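Local structure of protein B (Streptococcus agalactiae, 5H6I) at residues R53-K56 against D57-G61; D172-I176 against Y177-K181; A117-V120 against S121-I125. The protein permeabilises membranes as the secreted pore-forming toxin known as CAMP factor, and is also classed among the bacterial proteins that bind the Fc part of IgG. All blocks are in the same frame, centred on the assembly; numbering follows the deposited sequence.

Interaction 1 of 3, residues R53-K56 against D57-G61; sequences RNIK and DNVQG
The carbonyl oxygen of I55 accepts the backbone N-H of V59, with V59 N 3.2 Å from I55 O and the donor almost in line with the C=O bond (C=O...N angle 172°). The same oxygen also lies against the V59 side chain: V59 CG2 approaches I55 O to 3.2 Å, a snug fit that follows from its torsion, which sets CG2 between the backbone N and the carbonyl carbon. The other methyl, V59 CG1, meets I55 CG2 at 3.7 Å, so the two branched side chains touch through one methyl each. I55 sits in the last turn of helix 35-58, the first helix of the five-helix N-terminal bundle, and V59 just beyond its end. Regular bonding frays here: the bond from D57 N to N54 O, 3.4 Å long, is weak, and by Q60 the backbone has left the helical conformation. I55 and V59 both rest on V68 of helix 65-84, and I55 also reaches I106 and I109, so this apolar pair faces helices 65-84 and 93-115. K56 runs out extended, with CG anti to the backbone N (chi1 -173°), and bends only at its last torsion to bring NZ to N69 OD1. On the exposed side, the D57 carboxylate folds back beside the preceding turn, its OD2 3.8 Å from R53 O. The R53 guanidinium does not reach it, R53 NH1 lying 6.0 Å from D57 OD2. Beyond the turn, the Q60 amide curls back until OE1 lies 3.4 Å from K56 O, a meeting of two acceptors without a bond.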
loop_
_atom_site.group_PDB
_atom_site.type_symbol
_atom_site.label_atom_id
_atom_site.label_comp_id
_atom_site.label_asym_id
_atom_site.label_seq_id
_atom_site.Cartn_x
_atom_site.Cartn_y
_atom_site.Cartn_z
ATOM N N ARG A 53 3.611 -1.447 -8.230
ATOM C CA ARG A 53 4.302 -0.162 -8.280
ATOM C C ARG A 53 3.389 0.976 -7.840
ATOM O O ARG A 53 3.867 1.970 -7.280
ATOM C CB ARG A 53 4.856 0.097 -9.682
ATOM C CG ARG A 53 3.821 0.114 -10.791
ATOM C CD ARG A 53 3.446 1.532 -11.189
ATOM N NE ARG A 53 2.910 1.592 -12.546
ATOM C CZ ARG A 53 2.137 2.573 -12.998
ATOM N NH1 ARG A 53 1.803 3.578 -12.200
ATOM N NH2 ARG A 53 1.695 2.547 -14.249
ATOM N N ASN A 54 2.081 0.853 -8.084
ATOM C CA ASN A 54 1.130 1.805 -7.519
ATOM C C ASN A 54 1.152 1.746 -5.999
ATOM O O ASN A 54 1.198 2.779 -5.321
ATOM C CB ASN A 54 -0.277 1.517 -8.043
ATOM C CG ASN A 54 -0.419 1.794 -9.526
ATOM O OD1 ASN A 54 0.214 2.703 -10.064
ATOM N ND2 ASN A 54 -1.256 1.009 -10.196
ATOM N N ILE A 55 1.121 0.531 -5.446
ATOM C CA ILE A 55 1.172 0.353 -3.999
ATOM C C ILE A 55 2.514 0.815 -3.444
ATOM O O ILE A 55 2.587 1.307 -2.310
ATOM C CB ILE A 55 0.883 -1.120 -3.650
ATOM C CG1 ILE A 55 -0.558 -1.482 -4.019
ATOM C CG2 ILE A 55 1.138 -1.396 -2.179
ATOM C CD1 ILE A 55 -0.914 -2.926 -3.749
ATOM N N LYS A 56 3.586 0.692 -4.233
ATOM C CA LYS A 56 4.922 1.047 -3.758
ATOM C C LYS A 56 4.987 2.483 -3.249
ATOM O O LYS A 56 5.759 2.781 -2.332
ATOM C CB LYS A 56 5.943 0.835 -4.876
ATOM C CG LYS A 56 7.391 1.013 -4.449
ATOM C CD LYS A 56 8.295 1.225 -5.653
ATOM C CE LYS A 56 9.740 1.426 -5.232
ATOM N NZ LYS A 56 10.298 0.207 -4.586
ATOM N N ASP A 57 4.181 3.381 -3.819
ATOM C CA ASP A 57 4.190 4.770 -3.373
ATOM C C ASP A 57 3.410 4.952 -2.075
ATOM O O ASP A 57 3.859 5.671 -1.175
ATOM C CB ASP A 57 3.616 5.676 -4.463
ATOM C CG ASP A 57 4.285 5.468 -5.806
ATOM O OD1 ASP A 57 5.469 5.070 -5.828
ATOM O OD2 ASP A 57 3.626 5.700 -6.841
ATOM N N ASN A 58 2.248 4.307 -1.958
ATOM C CA ASN A 58 1.361 4.557 -0.827
ATOM C C ASN A 58 1.867 3.945 0.474
ATOM O O ASN A 58 1.452 4.389 1.550
ATOM C CB ASN A 58 -0.041 4.025 -1.131
ATOM C CG ASN A 58 -0.651 4.663 -2.364
ATOM O OD1 ASN A 58 -0.337 5.801 -2.712
ATOM N ND2 ASN A 58 -1.534 3.929 -3.033
ATOM N N VAL A 59 2.746 2.946 0.408
ATOM C CA VAL A 59 3.195 2.247 1.608
ATOM C C VAL A 59 4.588 2.723 2.006
ATOM O O VAL A 59 5.360 1.977 2.619
ATOM C CB VAL A 59 3.171 0.721 1.401
ATOM C CG1 VAL A 59 1.753 0.250 1.106
ATOM C CG2 VAL A 59 4.116 0.316 0.279
ATOM N N GLN A 60 4.910 3.971 1.676
ATOM C CA GLN A 60 6.235 4.505 1.959
ATOM C C GLN A 60 6.410 4.732 3.457
ATOM O O GLN A 60 5.613 5.439 4.084
ATOM C CB GLN A 60 6.453 5.805 1.190
ATOM C CG GLN A 60 7.253 5.628 -0.088
ATOM C CD GLN A 60 8.436 4.697 0.095
ATOM O OE1 GLN A 60 8.459 3.589 -0.439
ATOM N NE2 GLN A 60 9.429 5.146 0.856
ATOM N N GLY A 61 7.453 4.131 4.028
ATOM C CA GLY A 61 7.746 4.310 5.435
ATOM C C GLY A 61 6.855 3.545 6.384
ATOM O O GLY A 61 6.827 3.861 7.577
#

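Interaction 2 of 3, residues D172-I176 against Y177-K181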
loop_
_atom_site.group_PDB
_atom_site.type_symbol
_atom_site.label_atom_id
_atom_site.label_comp_id
_atom_site.label_asym_id
_atom_site.label_seq_id
_atom_site.Cartn_x
_atom_site.Cartn_y
_atom_site.Cartn_z
ATOM N N ASP A 172 -4.779 8.892 21.665
ATOM C CA ASP A 172 -3.579 8.118 21.387
ATOM C C ASP A 172 -2.701 8.824 20.363
ATOM O O ASP A 172 -3.174 9.620 19.546
ATOM C CB ASP A 172 -3.945 6.723 20.878
ATOM C CG ASP A 172 -4.347 5.778 21.993
ATOM O OD1 ASP A 172 -3.913 5.994 23.144
ATOM O OD2 ASP A 172 -5.096 4.818 21.717
ATOM N N ARG A 173 -1.405 8.527 20.417
ATOM C CA ARG A 173 -0.477 9.052 19.427
ATOM C C ARG A 173 -0.853 8.548 18.040
ATOM O O ARG A 173 -1.235 7.389 17.863
ATOM C CB ARG A 173 0.953 8.637 19.774
ATOM C CG ARG A 173 2.025 9.329 18.950
ATOM C CD ARG A 173 3.411 8.868 19.369
ATOM N NE ARG A 173 3.589 8.933 20.816
ATOM C CZ ARG A 173 4.137 9.962 21.456
ATOM N NH1 ARG A 173 4.563 11.016 20.775
ATOM N NH2 ARG A 173 4.258 9.935 22.776
ATOM N N ALA A 174 -0.752 9.433 17.052
ATOM C CA ALA A 174 -1.135 9.087 15.693
ATOM C C ALA A 174 -0.050 8.255 15.022
ATOM O O ALA A 174 1.143 8.546 15.147
ATOM C CB ALA A 174 -1.408 10.349 14.876
ATOM N N THR A 175 -0.472 7.211 14.317
ATOM C CA THR A 175 0.437 6.392 13.535
ATOM C C THR A 175 0.528 6.925 12.108
ATOM O O THR A 175 -0.240 7.794 11.691
ATOM C CB THR A 175 -0.016 4.931 13.530
ATOM O OG1 THR A 175 -1.247 4.813 12.805
ATOM C CG2 THR A 175 -0.221 4.431 14.952
ATOM N N ILE A 176 1.489 6.390 11.351
ATOM C CA ILE A 176 1.654 6.809 9.963
ATOM C C ILE A 176 0.409 6.480 9.151
ATOM O O ILE A 176 0.067 7.195 8.202
ATOM C CB ILE A 176 2.923 6.172 9.359
ATOM C CG1 ILE A 176 3.119 6.621 7.908
ATOM C CG2 ILE A 176 2.869 4.652 9.462
ATOM C CD1 ILE A 176 4.447 6.213 7.315
ATOM N N TYR A 177 -0.301 5.410 9.520
ATOM C CA TYR A 177 -1.547 5.078 8.839
ATOM C C TYR A 177 -2.643 6.087 9.157
ATOM O O TYR A 177 -3.508 6.346 8.312
ATOM C CB TYR A 177 -1.985 3.663 9.218
ATOM C CG TYR A 177 -0.867 2.651 9.114
ATOM C CD1 TYR A 177 -0.581 2.025 7.907
ATOM C CD2 TYR A 177 -0.086 2.332 10.217
ATOM C CE1 TYR A 177 0.445 1.106 7.804
ATOM C CE2 TYR A 177 0.943 1.415 10.124
ATOM C CZ TYR A 177 1.205 0.806 8.914
ATOM O OH TYR A 177 2.227 -0.110 8.817
ATOM N N THR A 178 -2.622 6.666 10.361
ATOM C CA THR A 178 -3.577 7.720 10.690
ATOM C C THR A 178 -3.347 8.952 9.826
ATOM O O THR A 178 -4.303 9.599 9.383
ATOM C CB THR A 178 -3.473 8.081 12.173
ATOM O OG1 THR A 178 -3.491 6.885 12.962
ATOM C CG2 THR A 178 -4.633 8.975 12.588
ATOM N N LYS A 179 -2.083 9.287 9.569
ATOM C CA LYS A 179 -1.736 10.450 8.764
ATOM C C LYS A 179 -1.886 10.206 7.268
ATOM O O LYS A 179 -1.630 11.124 6.482
ATOM C CB LYS A 179 -0.304 10.889 9.077
ATOM C CG LYS A 179 -0.110 11.354 10.509
ATOM C CD LYS A 179 1.358 11.560 10.826
ATOM C CE LYS A 179 1.539 12.177 12.201
ATOM N NZ LYS A 179 2.976 12.384 12.530
ATOM N N SER A 180 -2.287 9.000 6.858
ATOM C CA SER A 180 -2.513 8.744 5.440
ATOM C C SER A 180 -3.669 9.580 4.908
ATOM O O SER A 180 -3.642 10.030 3.756
ATOM C CB SER A 180 -2.776 7.254 5.211
ATOM O OG SER A 180 -2.951 6.973 3.834
ATOM N N LYS A 181 -4.694 9.804 5.734
ATOM C CA LYS A 181 -5.820 10.627 5.305
ATOM C C LYS A 181 -5.417 12.091 5.186
ATOM O O LYS A 181 -5.834 12.781 4.249
ATOM C CB LYS A 181 -6.991 10.469 6.277
ATOM C CG LYS A 181 -7.174 9.060 6.815
ATOM C CD LYS A 181 -7.407 8.056 5.696
ATOM C CE LYS A 181 -7.214 6.631 6.191
ATOM N NZ LYS A 181 -5.930 6.476 6.930
HETATM O O HOH W 1 1.812 11.130 15.400
#
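T175 and T178 join hydroxyl to hydroxyl, OG1 of T175 lying 3.1 Å from OG1 of T178 in a hydrogen bond that either could donate, with the two side chains crossing at about a right angle. T175 OG1 is turned in between its own backbone N and carbonyl carbon (chi1 67°), which directs it along the chain to T178. The carbonyl oxygen of T175 takes two N-H groups: that of K179 at 3.2 Å (T175 O to K179 N), in the carbonyl plane, and, weakly, that of T178. The tight part extends to Y177, where T175 OG1 meets the ring at its edge, in plane, 3.8 Å from CD2. The CG2 methyl of I176 lies over one ring face in a CH-pi contact, 4.0 Å from the ring centroid and 20° off the normal, displaced toward the rim. The backbone bonds to T175 O lie where the loop that leaves the five-helix N-terminal bundle passes into helix 179-196, the first of the three C-terminal helices. Y177 OH reaches back to D63 OD2 of the N-terminal part, while K179 NZ bonds to N222 O and Q220 O in the C-terminal part; Y177 and K179 thus link the junction to both parts. Between the two segments, the A174 flank is looser, with A174 CB and T178 CB 4.1 Å apart, although V227 and V230 of helix 227-245 pack there. A water donates to A174 O at 2.7 Å and accepts a weak bond from K179 NZ. On the solvent side, the S180 side chain comes no nearer than CB, 4.1 Å from I176 O.

Interaction 3 of 3, residues A117-V120 against S121-I125; sequences ANKV and SQANI
The turn that carries the chain from the loop after helix 93-115 into the first turn of helix 121-139, inside the N-terminal bundle, brings K119 and V120 against A123. V120 O accepts the N-H of A123 at 3.2 Å (V120 O to A123 N), fairly straight at hydrogen (151°). The donor nevertheless sits 47° out of the carbonyl plane, not on a lone pair. Once the helix is under way, I125 N bonds to S121 O at 3.1 Å. The side-chain contact is aliphatic: the K119 stem lies beside the A123 methyl, with K119 CB to A123 CB, 3.6 Å, the closest approach between side chains, and beyond CG the lysine bends at chi2 so that its far end leads away from the helix. NZ is held there by the carbonyl oxygens of Y165 and L163, with a long, weak ion pair to D167. A123 is buried, with Y165 on it as well. N124, also buried, has its OD1 hydrogen-bonded by Y64 OH and S112 OG, which ties helix 121-139 to the loop before helix 65-84 and, through S112, to helix 93-115. V120 CG2 lies alongside the chain, 3.8 Å from S121 N.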
loop_
_atom_site.group_PDB
_atom_site.type_symbol
_atom_site.label_atom_id
_atom_site.label_comp_id
_atom_site.label_asym_id
_atom_site.label_seq_id
_atom_site.Cartn_x
_atom_site.Cartn_y
_atom_site.Cartn_z
ATOM N N ALA A 117 -6.595 1.135 9.175
ATOM C CA ALA A 117 -6.026 2.463 9.384
ATOM C C ALA A 117 -6.267 2.975 10.800
ATOM O O ALA A 117 -5.461 3.758 11.316
ATOM C CB ALA A 117 -6.595 3.444 8.360
ATOM N N ASN A 118 -7.354 2.553 11.440
ATOM C CA ASN A 118 -7.681 2.999 12.789
ATOM C C ASN A 118 -7.130 2.083 13.873
ATOM O O ASN A 118 -7.356 2.346 15.058
ATOM C CB ASN A 118 -9.200 3.119 12.953
ATOM C CG ASN A 118 -9.823 4.054 11.939
ATOM O OD1 ASN A 118 -9.166 4.958 11.424
ATOM N ND2 ASN A 118 -11.101 3.841 11.646
ATOM N N LYS A 119 -6.417 1.025 13.502
ATOM C CA LYS A 119 -5.929 0.064 14.477
ATOM C C LYS A 119 -4.669 0.577 15.167
ATOM O O LYS A 119 -4.019 1.523 14.716
ATOM C CB LYS A 119 -5.641 -1.279 13.807
ATOM C CG LYS A 119 -6.878 -2.006 13.314
ATOM C CD LYS A 119 -7.809 -2.343 14.464
ATOM C CE LYS A 119 -9.050 -3.066 13.970
ATOM N NZ LYS A 119 -10.001 -3.352 15.080
ATOM N N VAL A 120 -4.328 -0.071 16.279
ATOM C CA VAL A 120 -3.068 0.193 16.964
ATOM C C VAL A 120 -1.934 -0.303 16.077
ATOM O O VAL A 120 -2.166 -1.037 15.109
ATOM C CB VAL A 120 -3.026 -0.470 18.353
ATOM C CG1 VAL A 120 -3.991 0.225 19.301
ATOM C CG2 VAL A 120 -3.349 -1.950 18.245
ATOM N N SER A 121 -0.700 0.087 16.407
ATOM C CA SER A 121 0.432 -0.208 15.534
ATOM C C SER A 121 0.644 -1.705 15.350
ATOM O O SER A 121 1.147 -2.135 14.307
ATOM C CB SER A 121 1.700 0.440 16.090
ATOM O OG SER A 121 1.538 1.842 16.227
ATOM N N GLN A 122 0.254 -2.516 16.339
ATOM C CA GLN A 122 0.561 -3.943 16.292
ATOM C C GLN A 122 -0.171 -4.655 15.161
ATOM O O GLN A 122 0.326 -5.666 14.650
ATOM C CB GLN A 122 0.223 -4.597 17.631
ATOM C CG GLN A 122 0.934 -5.919 17.861
ATOM C CD GLN A 122 2.443 -5.780 17.800
ATOM O OE1 GLN A 122 3.013 -4.843 18.360
ATOM N NE2 GLN A 122 3.096 -6.710 17.114
ATOM N N ALA A 123 -1.340 -4.155 14.757
ATOM C CA ALA A 123 -2.105 -4.820 13.705
ATOM C C ALA A 123 -1.347 -4.808 12.384
ATOM O O ALA A 123 -1.178 -5.850 11.741
ATOM C CB ALA A 123 -3.473 -4.158 13.551
ATOM N N ASN A 124 -0.880 -3.632 11.961
ATOM C CA ASN A 124 -0.118 -3.547 10.721
ATOM C C ASN A 124 1.270 -4.158 10.873
ATOM O O ASN A 124 1.817 -4.694 9.902
ATOM C CB ASN A 124 -0.013 -2.092 10.268
ATOM C CG ASN A 124 -1.236 -1.637 9.496
ATOM O OD1 ASN A 124 -1.684 -2.309 8.570
ATOM N ND2 ASN A 124 -1.782 -0.488 9.878
ATOM N N ILE A 125 1.849 -4.090 12.073
ATOM C CA ILE A 125 3.158 -4.694 12.303
ATOM C C ILE A 125 3.076 -6.209 12.166
ATOM O O ILE A 125 3.891 -6.833 11.475
ATOM C CB ILE A 125 3.704 -4.281 13.681
ATOM C CG1 ILE A 125 4.257 -2.856 13.637
ATOM C CG2 ILE A 125 4.779 -5.253 14.148
ATOM C CD1 ILE A 125 4.855 -2.398 14.950
#

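How the interactions relate
All three contacts gather where the N-terminal bundle meets the C-terminal helices. Interactions 2 and 3 lie closest, their centres about 10 Å apart, and touch directly: the Y177 ring packs on the N124 amide (CD2 to ND2 3.3 Å), and T175 CG2 comes 3.4 Å from S121 OG. Interaction 1 is joined to interaction 2 through I176, whose CD1 lies 3.4 Å from G61 O. Interactions 1 and 3 do not touch, with nearest atoms about 9 Å apart. Residues 172-181 therefore bridge the other two. The region that binds the IgG constant part, 57-120, starts within interaction 1 and ends within interaction 3.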